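Local coordinates for protein inositol-3-phosphate synthase (Caenorhabditis elegans, PDB 1VKO) that binds nicotinamide-adenine-dinucleotide in a Rossmann-type domain, as a member of the myo-inositol-1-phosphate synthase family, at residues D160-R172 against A204-P216. Sequence-based numbering, arbitrary orientation.
With NAD (nicotinamide-adenine-dinucleotide), chain G.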
ATOM      1  N   ASP A 160      -3.105  35.830 -17.064  1.00 18.56           N
ATOM      2  CA  ASP A 160      -3.884  35.191 -16.043  1.00 22.26           C
ATOM      3  C   ASP A 160      -5.110  35.986 -15.704  1.00 24.26           C
ATOM      4  O   ASP A 160      -5.012  37.190 -15.555  1.00 22.73           O
ATOM      5  CB  ASP A 160      -3.064  34.960 -14.789  1.00 23.91           C
ATOM      6  CG  ASP A 160      -3.516  33.705 -14.021  1.00 21.01           C
ATOM      7  OD1 ASP A 160      -4.686  33.620 -13.647  1.00 33.07           O
ATOM      8  OD2 ASP A 160      -2.769  32.748 -13.774  1.00 22.19           O
ATOM      9  N   ILE A 161      -6.257  35.304 -15.581  1.00 22.07           N
ATOM     10  CA  ILE A 161      -7.493  35.944 -15.122  1.00 21.18           C
ATOM     11  C   ILE A 161      -7.356  36.503 -13.686  1.00 22.62           C
ATOM     12  O   ILE A 161      -8.166  37.323 -13.257  1.00 21.86           O
ATOM     13  CB  ILE A 161      -8.697  34.994 -15.231  1.00 22.47           C
ATOM     14  CG1 ILE A 161      -8.525  33.776 -14.300  1.00 20.00           C
ATOM     15  CG2 ILE A 161      -8.916  34.570 -16.706  1.00 21.15           C
ATOM     16  CD1 ILE A 161      -9.788  32.835 -14.160  1.00 13.66           C
ATOM     17  N   SER A 162      -6.325  36.072 -12.958  1.00 23.21           N
ATOM     18  CA  SER A 162      -6.032  36.611 -11.617  1.00 22.57           C
ATOM     19  C   SER A 162      -4.859  37.577 -11.670  1.00 20.76           C
ATOM     20  O   SER A 162      -3.807  37.240 -12.224  1.00 17.99           O
ATOM     21  CB  SER A 162      -5.667  35.498 -10.648  1.00 21.44           C
ATOM     22  OG  SER A 162      -5.342  36.095  -9.396  1.00 22.87           O
ATOM     23  N   ASP A 163      -5.004  38.756 -11.082  1.00 21.98           N
ATOM     24  CA  ASP A 163      -3.928  39.754 -11.225  1.00 23.55           C
ATOM     25  C   ASP A 163      -2.773  39.626 -10.227  1.00 24.63           C
ATOM     26  O   ASP A 163      -1.787  40.394 -10.312  1.00 26.93           O
ATOM     27  CB  ASP A 163      -4.478  41.193 -11.262  1.00 24.81           C
ATOM     28  CG  ASP A 163      -5.025  41.637  -9.938  1.00 27.07           C
ATOM     29  OD1 ASP A 163      -5.247  40.772  -9.059  1.00 31.31           O
ATOM     30  OD2 ASP A 163      -5.265  42.832  -9.687  1.00 31.52           O
ATOM     31  N   SER A 164      -2.895  38.682  -9.281  1.00 22.72           N
ATOM     32  CA  SER A 164      -1.850  38.400  -8.303  1.00 19.11           C
ATOM     33  C   SER A 164      -0.488  38.319  -8.956  1.00 21.27           C
ATOM     34  O   SER A 164      -0.336  37.660 -10.000  1.00 19.81           O
ATOM     35  CB  SER A 164      -2.131  37.086  -7.594  1.00 17.84           C
ATOM     36  OG  SER A 164      -3.363  37.165  -6.903  1.00 21.55           O
ATOM     37  N   ASN A 165       0.493  38.979  -8.346  1.00 18.04           N
ATOM     38  CA  ASN A 165       1.877  38.946  -8.837  1.00 21.95           C
ATOM     39  C   ASN A 165       2.496  37.602  -8.468  1.00 25.06           C
ATOM     40  O   ASN A 165       2.061  36.959  -7.519  1.00 24.23           O
ATOM     41  CB  ASN A 165       2.711  40.081  -8.211  1.00 22.12           C
ATOM     42  CG  ASN A 165       2.844  39.934  -6.713  1.00 24.21           C
ATOM     43  OD1 ASN A 165       3.607  39.078  -6.218  1.00 24.03           O
ATOM     44  ND2 ASN A 165       2.070  40.722  -5.973  1.00 24.93           N
ATOM     45  N   LEU A 166       3.552  37.227  -9.178  1.00 25.95           N
ATOM     46  CA  LEU A 166       4.136  35.906  -9.087  1.00 26.60           C
ATOM     47  C   LEU A 166       4.719  35.556  -7.729  1.00 28.78           C
ATOM     48  O   LEU A 166       5.050  34.391  -7.479  1.00 27.97           O
ATOM     49  CB  LEU A 166       5.164  35.695 -10.213  1.00 23.58           C
ATOM     50  CG  LEU A 166       4.577  35.586 -11.625  1.00 27.64           C
ATOM     51  CD1 LEU A 166       5.337  34.606 -12.473  1.00 16.67           C
ATOM     52  CD2 LEU A 166       3.120  35.163 -11.605  1.00 29.61           C
ATOM     53  N   TYR A 167       4.845  36.554  -6.851  1.00 32.42           N
ATOM     54  CA  TYR A 167       5.229  36.293  -5.466  1.00 32.10           C
ATOM     55  C   TYR A 167       4.015  35.832  -4.663  1.00 32.83           C
ATOM     56  O   TYR A 167       4.078  34.793  -4.011  1.00 34.58           O
ATOM     57  CB  TYR A 167       5.948  37.500  -4.841  1.00 33.01           C
ATOM     58  CG  TYR A 167       6.151  37.427  -3.336  1.00 31.13           C
ATOM     59  CD1 TYR A 167       6.999  36.482  -2.762  1.00 37.85           C
ATOM     60  CD2 TYR A 167       5.469  38.296  -2.493  1.00 28.30           C
ATOM     61  CE1 TYR A 167       7.165  36.427  -1.375  1.00 40.49           C
ATOM     62  CE2 TYR A 167       5.621  38.252  -1.124  1.00 30.52           C
ATOM     63  CZ  TYR A 167       6.465  37.319  -0.564  1.00 40.05           C
ATOM     64  OH  TYR A 167       6.597  37.294   0.811  1.00 37.49           O
ATOM     65  N   GLU A 168       2.901  36.559  -4.750  1.00 31.43           N
ATOM     66  CA  GLU A 168       1.652  36.143  -4.093  1.00 28.15           C
ATOM     67  C   GLU A 168       1.188  34.831  -4.671  1.00 29.27           C
ATOM     68  O   GLU A 168       0.534  33.994  -3.994  1.00 31.54           O
ATOM     69  CB  GLU A 168       0.548  37.146  -4.362  1.00 30.36           C
ATOM     70  CG  GLU A 168       0.747  38.561  -3.848  1.00 19.36           C
ATOM     71  CD  GLU A 168      -0.396  39.490  -4.286  1.00 30.59           C
ATOM     72  OE1 GLU A 168      -0.645  39.629  -5.510  1.00 34.76           O
ATOM     73  OE2 GLU A 168      -1.059  40.076  -3.406  1.00 32.02           O
ATOM     74  N   ALA A 169       1.487  34.673  -5.956  1.00 26.19           N
ATOM     75  CA  ALA A 169       1.222  33.460  -6.686  1.00 24.71           C
ATOM     76  C   ALA A 169       1.972  32.219  -6.125  1.00 23.69           C
ATOM     77  O   ALA A 169       1.486  31.110  -6.232  1.00 27.67           O
ATOM     78  CB  ALA A 169       1.584  33.694  -8.139  1.00 23.71           C
ATOM     79  N   MET A 170       3.178  32.413  -5.600  1.00 22.05           N
ATOM     80  CA  MET A 170       3.963  31.356  -4.975  1.00 21.28           C
ATOM     81  C   MET A 170       3.411  30.938  -3.610  1.00 24.05           C
ATOM     82  O   MET A 170       3.410  29.726  -3.251  1.00 24.62           O
ATOM     83  CB  MET A 170       5.364  31.828  -4.749  1.00 23.71           C
ATOM     84  CG  MET A 170       6.227  31.909  -5.956  1.00 19.21           C
ATOM     85  SD  MET A 170       7.858  32.226  -5.286  1.00 25.81           S
ATOM     86  CE  MET A 170       8.692  31.496  -6.651  1.00 32.51           C
ATOM     87  N   GLY A 171       2.970  31.939  -2.852  1.00 21.09           N
ATOM     88  CA  GLY A 171       2.351  31.733  -1.563  1.00 22.23           C
ATOM     89  C   GLY A 171       1.055  30.972  -1.734  1.00 26.47           C
ATOM     90  O   GLY A 171       0.712  30.101  -0.912  1.00 30.18           O
ATOM     91  N   ARG A 172       0.341  31.301  -2.807  1.00 25.45           N
ATOM     92  CA  ARG A 172      -0.895  30.625  -3.180  1.00 23.23           C
ATOM     93  C   ARG A 172      -0.581  29.175  -3.436  1.00 21.93           C
ATOM     94  O   ARG A 172      -1.260  28.326  -2.923  1.00 23.27           O
ATOM     95  CB  ARG A 172      -1.463  31.255  -4.454  1.00 22.55           C
ATOM     96  CG  ARG A 172      -2.915  31.000  -4.748  1.00 30.19           C
ATOM     97  CD  ARG A 172      -3.562  32.023  -5.713  1.00 31.61           C
ATOM     98  NE  ARG A 172      -2.710  32.400  -6.857  1.00 40.57           N
ATOM     99  CZ  ARG A 172      -3.007  33.357  -7.760  1.00 39.04           C
ATOM    100  NH1 ARG A 172      -4.155  34.024  -7.664  1.00 39.21           N
ATOM    101  NH2 ARG A 172      -2.161  33.642  -8.768  1.00 19.46           N
ATOM    102  N   ALA A 204     -14.713  25.372 -14.474  1.00 32.23           N
ATOM    103  CA  ALA A 204     -15.504  25.159 -13.239  1.00 34.90           C
ATOM    104  C   ALA A 204     -16.069  26.474 -12.699  1.00 38.05           C
ATOM    105  O   ALA A 204     -15.323  27.403 -12.368  1.00 34.75           O
ATOM    106  CB  ALA A 204     -14.675  24.491 -12.173  1.00 35.59           C
ATOM    107  N   SER A 205     -17.394  26.546 -12.598  1.00 41.40           N
ATOM    108  CA  SER A 205     -18.054  27.759 -12.084  1.00 42.00           C
ATOM    109  C   SER A 205     -17.451  28.285 -10.749  1.00 40.01           C
ATOM    110  O   SER A 205     -17.666  29.452 -10.365  1.00 39.65           O
ATOM    111  CB  SER A 205     -19.592  27.575 -12.029  1.00 42.09           C
ATOM    112  OG  SER A 205     -20.017  26.901 -10.864  1.00 42.02           O
ATOM    113  N   ASN A 206     -16.657  27.449 -10.081  1.00 38.97           N
ATOM    114  CA  ASN A 206     -16.032  27.848  -8.817  1.00 42.17           C
ATOM    115  C   ASN A 206     -14.833  28.845  -8.936  1.00 39.85           C
ATOM    116  O   ASN A 206     -14.255  29.287  -7.925  1.00 37.55           O
ATOM    117  CB  ASN A 206     -15.815  26.638  -7.828  1.00 42.89           C
ATOM    118  CG  ASN A 206     -14.811  25.589  -8.339  1.00 44.62           C
ATOM    119  OD1 ASN A 206     -13.709  25.938  -8.800  1.00 36.06           O
ATOM    120  ND2 ASN A 206     -15.179  24.284  -8.221  1.00 24.11           N
ATOM    121  N   GLN A 207     -14.535  29.235 -10.177  1.00 37.08           N
ATOM    122  CA  GLN A 207     -13.410  30.113 -10.492  1.00 37.54           C
ATOM    123  C   GLN A 207     -13.779  31.596 -10.625  1.00 36.26           C
ATOM    124  O   GLN A 207     -12.913  32.396 -10.955  1.00 32.05           O
ATOM    125  CB  GLN A 207     -12.696  29.654 -11.790  1.00 38.94           C
ATOM    126  CG  GLN A 207     -12.221  28.186 -11.781  1.00 38.27           C
ATOM    127  CD  GLN A 207     -11.035  27.972 -10.858  1.00 41.37           C
ATOM    128  OE1 GLN A 207     -10.055  28.755 -10.881  1.00 32.85           O
ATOM    129  NE2 GLN A 207     -11.114  26.923 -10.036  1.00 31.47           N
ATOM    130  N   GLY A 208     -15.044  31.943 -10.355  1.00 36.95           N
ATOM    131  CA  GLY A 208     -15.592  33.298 -10.568  1.00 36.20           C
ATOM    132  C   GLY A 208     -14.926  34.356  -9.712  1.00 38.62           C
ATOM    133  O   GLY A 208     -14.443  35.361 -10.233  1.00 35.34           O
ATOM    134  N   ASP A 209     -14.920  34.108  -8.399  1.00 40.47           N
ATOM    135  CA  ASP A 209     -14.141  34.853  -7.387  1.00 44.17           C
ATOM    136  C   ASP A 209     -12.698  35.246  -7.779  1.00 43.07           C
ATOM    137  O   ASP A 209     -12.227  36.328  -7.402  1.00 42.97           O
ATOM    138  CB  ASP A 209     -14.056  34.027  -6.080  1.00 47.28           C
ATOM    139  CG  ASP A 209     -15.075  34.453  -5.021  1.00 55.77           C
ATOM    140  OD1 ASP A 209     -15.612  35.586  -5.112  1.00 67.61           O
ATOM    141  OD2 ASP A 209     -15.374  33.716  -4.044  1.00 55.99           O
ATOM    142  N   ARG A 210     -12.002  34.363  -8.497  1.00 39.18           N
ATOM    143  CA  ARG A 210     -10.575  34.538  -8.796  1.00 37.43           C
ATOM    144  C   ARG A 210     -10.331  35.470  -9.992  1.00 37.34           C
ATOM    145  O   ARG A 210      -9.231  36.008 -10.167  1.00 37.89           O
ATOM    146  CB  ARG A 210      -9.931  33.164  -9.034  1.00 38.96           C
ATOM    147  CG  ARG A 210      -8.458  33.150  -9.409  1.00 39.63           C
ATOM    148  CD  ARG A 210      -7.996  31.842 -10.027  1.00 34.10           C
ATOM    149  NE  ARG A 210      -7.401  30.978  -9.016  1.00 56.23           N
ATOM    150  CZ  ARG A 210      -6.105  30.921  -8.728  1.00 55.24           C
ATOM    151  NH1 ARG A 210      -5.235  31.685  -9.389  1.00 51.53           N
ATOM    152  NH2 ARG A 210      -5.684  30.087  -7.776  1.00 54.77           N
ATOM    153  N   ALA A 211     -11.365  35.678 -10.792  1.00 35.97           N
ATOM    154  CA  ALA A 211     -11.216  36.324 -12.077  1.00 35.82           C
ATOM    155  C   ALA A 211     -11.408  37.836 -11.979  1.00 36.63           C
ATOM    156  O   ALA A 211     -12.542  38.323 -12.080  1.00 38.90           O
ATOM    157  CB  ALA A 211     -12.182  35.704 -13.075  1.00 37.94           C
ATOM    158  N   ASN A 212     -10.301  38.562 -11.762  1.00 32.80           N
ATOM    159  CA  ASN A 212     -10.325  39.994 -11.622  1.00 30.46           C
ATOM    160  C   ASN A 212      -9.369  40.707 -12.592  1.00 29.91           C
ATOM    161  O   ASN A 212      -9.080  41.882 -12.428  1.00 30.40           O
ATOM    162  CB  ASN A 212     -10.002  40.359 -10.174  1.00 32.82           C
ATOM    163  CG  ASN A 212      -8.501  40.291  -9.847  1.00 38.03           C
ATOM    164  OD1 ASN A 212      -7.682  39.775 -10.621  1.00 43.37           O
ATOM    165  ND2 ASN A 212      -8.142  40.833  -8.697  1.00 38.15           N
ATOM    166  N   ASN A 213      -8.882  39.974 -13.588  1.00 29.72           N
ATOM    167  CA  ASN A 213      -7.889  40.432 -14.566  1.00 27.92           C
ATOM    168  C   ASN A 213      -8.350  39.961 -15.956  1.00 27.48           C
ATOM    169  O   ASN A 213      -7.693  39.133 -16.577  1.00 25.82           O
ATOM    170  CB  ASN A 213      -6.528  39.800 -14.225  1.00 25.02           C
ATOM    171  CG  ASN A 213      -5.344  40.545 -14.799  1.00 25.20           C
ATOM    172  OD1 ASN A 213      -5.380  41.757 -14.969  1.00 25.05           O
ATOM    173  ND2 ASN A 213      -4.258  39.814 -15.079  1.00 13.37           N
ATOM    174  N   VAL A 214      -9.493  40.470 -16.433  1.00 29.22           N
ATOM    175  CA  VAL A 214     -10.044  40.041 -17.730  1.00 28.87           C
ATOM    176  C   VAL A 214     -10.202  41.127 -18.794  1.00 28.56           C
ATOM    177  O   VAL A 214     -10.561  42.263 -18.487  1.00 26.07           O
ATOM    178  CB  VAL A 214     -11.364  39.181 -17.583  1.00 32.12           C
ATOM    179  CG1 VAL A 214     -11.438  38.495 -16.216  1.00 28.70           C
ATOM    180  CG2 VAL A 214     -12.604  39.970 -17.854  1.00 27.27           C
ATOM    181  N   ILE A 215      -9.930  40.755 -20.045  1.00 29.07           N
ATOM    182  CA  ILE A 215     -10.132  41.635 -21.207  1.00 30.80           C
ATOM    183  C   ILE A 215     -11.620  42.016 -21.265  1.00 30.38           C
ATOM    184  O   ILE A 215     -12.451  41.124 -21.258  1.00 30.58           O
ATOM    185  CB  ILE A 215      -9.762  40.889 -22.562  1.00 31.53           C
ATOM    186  CG1 ILE A 215      -8.441  40.096 -22.508  1.00 31.57           C
ATOM    187  CG2 ILE A 215      -9.793  41.833 -23.744  1.00 24.34           C
ATOM    188  CD1 ILE A 215      -7.261  40.872 -22.177  1.00 28.53           C
ATOM    189  N   PRO A 216     -11.972  43.308 -21.339  1.00 32.57           N
ATOM    190  CA  PRO A 216     -13.393  43.724 -21.398  1.00 31.23           C
ATOM    191  C   PRO A 216     -14.142  43.191 -22.643  1.00 30.61           C
ATOM    192  O   PRO A 216     -13.513  42.696 -23.574  1.00 32.51           O
ATOM    193  CB  PRO A 216     -13.299  45.243 -21.449  1.00 34.66           C
ATOM    194  CG  PRO A 216     -11.961  45.581 -20.868  1.00 31.24           C
ATOM    195  CD  PRO A 216     -11.066  44.473 -21.350  1.00 33.46           C
TER
HETATM  196  PA  NAD G 601      -3.740  26.229 -11.193  1.00 25.23           P
HETATM  197  O1A NAD G 601      -5.101  26.541 -10.791  1.00 15.07           O
HETATM  198  O2A NAD G 601      -2.846  26.458 -10.045  1.00 18.41           O
HETATM  199  O5B NAD G 601      -3.405  27.123 -12.459  1.00 28.60           O
HETATM  200  C5B NAD G 601      -4.432  27.631 -13.257  1.00 24.71           C
HETATM  201  C4B NAD G 601      -4.188  29.120 -13.418  1.00 16.86           C
HETATM  202  O4B NAD G 601      -4.730  29.526 -14.655  1.00 27.42           O
HETATM  203  C3B NAD G 601      -4.874  29.933 -12.357  1.00 19.58           C
HETATM  204  O3B NAD G 601      -3.983  31.010 -12.113  1.00 17.06           O
HETATM  205  C2B NAD G 601      -6.084  30.535 -13.014  1.00 17.79           C
HETATM  206  O2B NAD G 601      -6.108  31.887 -12.560  1.00 24.24           O
HETATM  207  C1B NAD G 601      -5.675  30.542 -14.484  1.00 17.26           C
HETATM  208  N9A NAD G 601      -6.717  30.542 -15.543  1.00 16.04           N
HETATM  209  C8A NAD G 601      -7.922  29.910 -15.593  1.00 29.17           C
HETATM  210  N7A NAD G 601      -8.524  30.236 -16.758  1.00 22.19           N
HETATM  211  C5A NAD G 601      -7.747  31.070 -17.474  1.00 27.77           C
HETATM  212  C6A NAD G 601      -7.894  31.733 -18.705  1.00 32.19           C
HETATM  213  N6A NAD G 601      -9.005  31.663 -19.458  1.00 28.02           N
HETATM  214  N1A NAD G 601      -6.885  32.557 -19.132  1.00 14.67           N
HETATM  215  C2A NAD G 601      -5.774  32.756 -18.365  1.00 25.60           C
HETATM  216  N3A NAD G 601      -5.674  32.138 -17.160  1.00 14.80           N
HETATM  217  C4A NAD G 601      -6.624  31.295 -16.704  1.00 27.36           C
HETATM  218  O3  NAD G 601      -3.605  24.719 -11.768  1.00 18.80           O
HETATM  219  PN  NAD G 601      -2.170  24.123 -12.115  1.00 17.82           P
HETATM  220  O1N NAD G 601      -1.276  25.276 -12.404  1.00 34.71           O
HETATM  221  O2N NAD G 601      -1.811  23.191 -11.043  1.00 16.31           O
HETATM  222  O5D NAD G 601      -2.331  23.385 -13.550  1.00 21.97           O
HETATM  223  C5D NAD G 601      -2.983  24.027 -14.632  1.00 24.86           C
HETATM  224  C4D NAD G 601      -3.521  23.066 -15.708  1.00 24.67           C
HETATM  225  O4D NAD G 601      -2.543  22.116 -16.053  1.00 27.08           O
HETATM  226  C3D NAD G 601      -4.764  22.276 -15.281  1.00 23.94           C
HETATM  227  O3D NAD G 601      -5.646  22.211 -16.366  1.00 29.51           O
HETATM  228  C2D NAD G 601      -4.244  20.871 -15.117  1.00 31.80           C
HETATM  229  O2D NAD G 601      -5.176  19.840 -15.401  1.00 36.09           O
HETATM  230  C1D NAD G 601      -3.150  20.846 -16.149  1.00 28.92           C
HETATM  231  N1N NAD G 601      -2.313  19.702 -15.803  1.00 25.40           N
HETATM  232  C2N NAD G 601      -1.655  19.677 -14.613  1.00 13.40           C
HETATM  233  C3N NAD G 601      -0.896  18.573 -14.299  1.00 19.34           C
HETATM  234  C7N NAD G 601       0.083  18.753 -13.201  1.00 25.56           C
HETATM  235  O7N NAD G 601       0.029  20.005 -12.542  1.00 31.73           O
HETATM  236  N7N NAD G 601       0.953  17.778 -12.909  1.00 25.15           N
HETATM  237  C4N NAD G 601      -0.778  17.490 -15.192  1.00 16.31           C
HETATM  238  C5N NAD G 601      -1.468  17.528 -16.383  1.00 15.55           C
HETATM  239  C6N NAD G 601      -2.254  18.651 -16.685  1.00 18.21           C
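I161 and N213 meet where the Rossmann-type parallel sheet of this synthase gives way to its NAD pocket: strand 154-159 has just ended, and the loop 204-216 comes in against the turn that follows. The tight part is the backbone of I161. I161 O accepts two weak bonds, from N212 N at 2.9 Å and from N213 N, and the CA of A211 adds a CH...O contact. N213 has its CG anti to the backbone N (chi1 -159°), which carries N213 ND2 to D160 O, 2.8 Å away and almost in line with the carbonyl; the same ND2 also reaches P193 O.

The I161 side chain lies along the adenine and the adenosine ribose, I161 CG2 3.6 Å from NAD C6A, while I161 CD1 touches A211 CB at 3.9 Å, so one isoleucine joins cofactor and loop. D160 OD2 accepts from NAD O3B of the adenosine ribose at 2.7 Å, and D160 OD1 closes an Asx turn by accepting from S162 N.

Towards solvent the contact thins to polar groups. N212 OD1 accepts from D163 N in the plane of its carbonyl, and N212 ND2 makes a weak bond to D163 OD1, the carboxylate standing nearly perpendicular to the amide.

On the pocket side, R210 bends at chi3 (-96°) and lays its guanidinium against the adenosine ribose, NAD C3B over one face. R210 NH1 also sits over a face of the R172 guanidinium, a like-charge approach; R172 itself is held at its edge, where R172 NH1 donates in plane to S162 OG at 2.9 Å.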